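Local coordinates for putative cell surface protein, similar to internalin proteins (Listeria monocytogenes EGD-e, PDB 5KZS), which is of unknown function but resembles the internalins, leucine-rich-repeat surface proteins that Listeria uses to engage host cells, at residues Tyr314-Gln319 with Trp335-Asn340. Residues are numbered along the deposited sequence; the frame is centred on the assembly and turned at random.
Sequences YNFNVQ and WVLTVN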
# COMPACT_ATOMS: atom_id res chain seq x y z
N TYR A 314 -8.65 -28.30 22.74
CA TYR A 314 -8.00 -28.59 21.47
C TYR A 314 -7.78 -27.33 20.63
O TYR A 314 -8.74 -26.64 20.28
CB TYR A 314 -8.88 -29.56 20.68
CG TYR A 314 -8.96 -30.95 21.28
CD1 TYR A 314 -7.92 -31.87 21.11
CD2 TYR A 314 -10.08 -31.35 22.01
CE1 TYR A 314 -7.99 -33.15 21.65
CE2 TYR A 314 -10.16 -32.63 22.55
CZ TYR A 314 -9.12 -33.52 22.37
OH TYR A 314 -9.20 -34.79 22.90
N ASN A 315 -6.52 -27.06 20.28
CA ASN A 315 -6.20 -25.96 19.37
C ASN A 315 -6.41 -26.42 17.94
O ASN A 315 -5.56 -27.11 17.38
CB ASN A 315 -4.76 -25.48 19.57
CG ASN A 315 -4.53 -24.90 20.94
OD1 ASN A 315 -5.33 -24.10 21.43
ND2 ASN A 315 -3.43 -25.28 21.57
N PHE A 316 -7.54 -26.05 17.36
CA PHE A 316 -7.89 -26.48 16.00
C PHE A 316 -7.44 -25.48 14.95
O PHE A 316 -7.17 -24.31 15.26
CB PHE A 316 -9.40 -26.73 15.86
CG PHE A 316 -9.78 -28.17 16.08
CD1 PHE A 316 -9.96 -28.68 17.36
CD2 PHE A 316 -9.94 -29.03 14.99
CE1 PHE A 316 -10.29 -30.01 17.56
CE2 PHE A 316 -10.27 -30.35 15.18
CZ PHE A 316 -10.45 -30.85 16.47
N ASN A 317 -7.32 -25.98 13.72
CA ASN A 317 -7.29 -25.12 12.54
C ASN A 317 -7.84 -25.80 11.30
O ASN A 317 -7.86 -27.02 11.19
CB ASN A 317 -5.89 -24.58 12.24
CG ASN A 317 -4.93 -25.64 11.72
OD1 ASN A 317 -4.73 -25.79 10.50
ND2 ASN A 317 -4.33 -26.38 12.64
N VAL A 318 -8.25 -24.97 10.37
CA VAL A 318 -8.60 -25.38 9.03
C VAL A 318 -7.50 -24.77 8.15
O VAL A 318 -6.98 -23.71 8.48
CB VAL A 318 -10.03 -24.88 8.70
CG1 VAL A 318 -10.19 -24.40 7.25
CG2 VAL A 318 -11.05 -25.96 9.03
N GLN A 319 -7.12 -25.46 7.08
CA GLN A 319 -6.16 -24.97 6.09
C GLN A 319 -6.69 -25.26 4.70
O GLN A 319 -7.20 -26.33 4.44
CB GLN A 319 -4.82 -25.68 6.24
CG GLN A 319 -3.90 -25.06 7.26
CD GLN A 319 -2.63 -25.86 7.45
OE1 GLN A 319 -1.98 -26.28 6.48
NE2 GLN A 319 -2.26 -26.10 8.71
N TRP A 335 -9.04 -21.88 15.96
CA TRP A 335 -9.92 -21.67 17.11
C TRP A 335 -9.67 -22.74 18.17
O TRP A 335 -9.12 -23.80 17.87
CB TRP A 335 -11.40 -21.65 16.71
CG TRP A 335 -11.95 -22.98 16.34
CD1 TRP A 335 -12.71 -23.78 17.13
CD2 TRP A 335 -11.80 -23.66 15.10
NE1 TRP A 335 -13.05 -24.93 16.46
CE2 TRP A 335 -12.50 -24.88 15.21
CE3 TRP A 335 -11.14 -23.36 13.90
CZ2 TRP A 335 -12.56 -25.81 14.15
CZ3 TRP A 335 -11.19 -24.30 12.85
CH2 TRP A 335 -11.90 -25.50 12.99
N VAL A 336 -10.07 -22.44 19.40
CA VAL A 336 -10.00 -23.38 20.50
C VAL A 336 -11.35 -24.08 20.59
O VAL A 336 -12.39 -23.42 20.64
CB VAL A 336 -9.68 -22.67 21.84
CG1 VAL A 336 -9.79 -23.65 23.02
CG2 VAL A 336 -8.30 -22.04 21.79
N LEU A 337 -11.33 -25.41 20.62
CA LEU A 337 -12.52 -26.25 20.82
C LEU A 337 -12.43 -27.03 22.14
O LEU A 337 -11.54 -27.87 22.31
CB LEU A 337 -12.67 -27.25 19.68
CG LEU A 337 -13.96 -28.08 19.64
CD1 LEU A 337 -15.14 -27.20 19.29
CD2 LEU A 337 -13.82 -29.22 18.63
N THR A 338 -13.36 -26.75 23.05
CA THR A 338 -13.44 -27.46 24.32
C THR A 338 -14.44 -28.60 24.19
O THR A 338 -15.58 -28.40 23.77
CB THR A 338 -13.82 -26.50 25.46
OG1 THR A 338 -12.80 -25.51 25.59
CG2 THR A 338 -13.99 -27.25 26.79
N VAL A 339 -13.99 -29.81 24.52
CA VAL A 339 -14.83 -31.00 24.53
C VAL A 339 -15.03 -31.41 25.99
O VAL A 339 -14.06 -31.58 26.72
CB VAL A 339 -14.19 -32.14 23.72
CG1 VAL A 339 -15.05 -33.40 23.77
CG2 VAL A 339 -13.97 -31.71 22.27
N ASN A 340 -16.30 -31.54 26.39
CA ASN A 340 -16.68 -32.02 27.73
C ASN A 340 -17.78 -33.09 27.64
O ASN A 340 -18.21 -33.49 26.56
CB ASN A 340 -17.11 -30.87 28.65
CG ASN A 340 -17.96 -29.82 27.94
OD1 ASN A 340 -17.50 -28.69 27.73
ND2 ASN A 340 -19.18 -30.19 27.55
OXT ASN A 340 -18.25 -33.60 28.66
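The carbonyl oxygen of Y314 is held by one hydrogen bond and one weaker C-H contact: the L337 N-H runs almost straight into it, in the carbonyl plane (N to Y314 O 2.9 Å, 177° at the hydrogen), and V336 CA, 3.5 Å from Y314 O, adds a C-H...O contact. In return Y314 N reaches L337 O, though from above that carbonyl's plane. Two residues along, F316 N donates to W335 O at 2.8 Å, nearly along the C=O axis, and W335 N closes the second ring onto F316 O. Between these two hydrogen-bonded pairs, N315 and V336 form the non-hydrogen-bonded one, their side chains side by side on the face opposite Y314, F316, W335 and L337.

The W335 CG sits in the crowded position between backbone N and carbonyl carbon (chi1 73°), which swings the indole across toward the neighbouring strand, and F316 CB lies over the centre of its six-membered ring, 3.7 Å from the centroid, as a CH-pi contact. The phenyl ring itself is slid aside and barely overlaps the indole; F316 CE1 touches L337 CD2 at 3.8 Å. L304, I260 and C258 pack against W335. The Y314 hydroxyl bonds S310 O, while V339 CG2 meets the Y314 ring obliquely.

This is a twisted antiparallel beta hairpin, strands 312-320 and 331-339, within the mixed sheet that follows the leucine-rich repeats of this internalin-like protein.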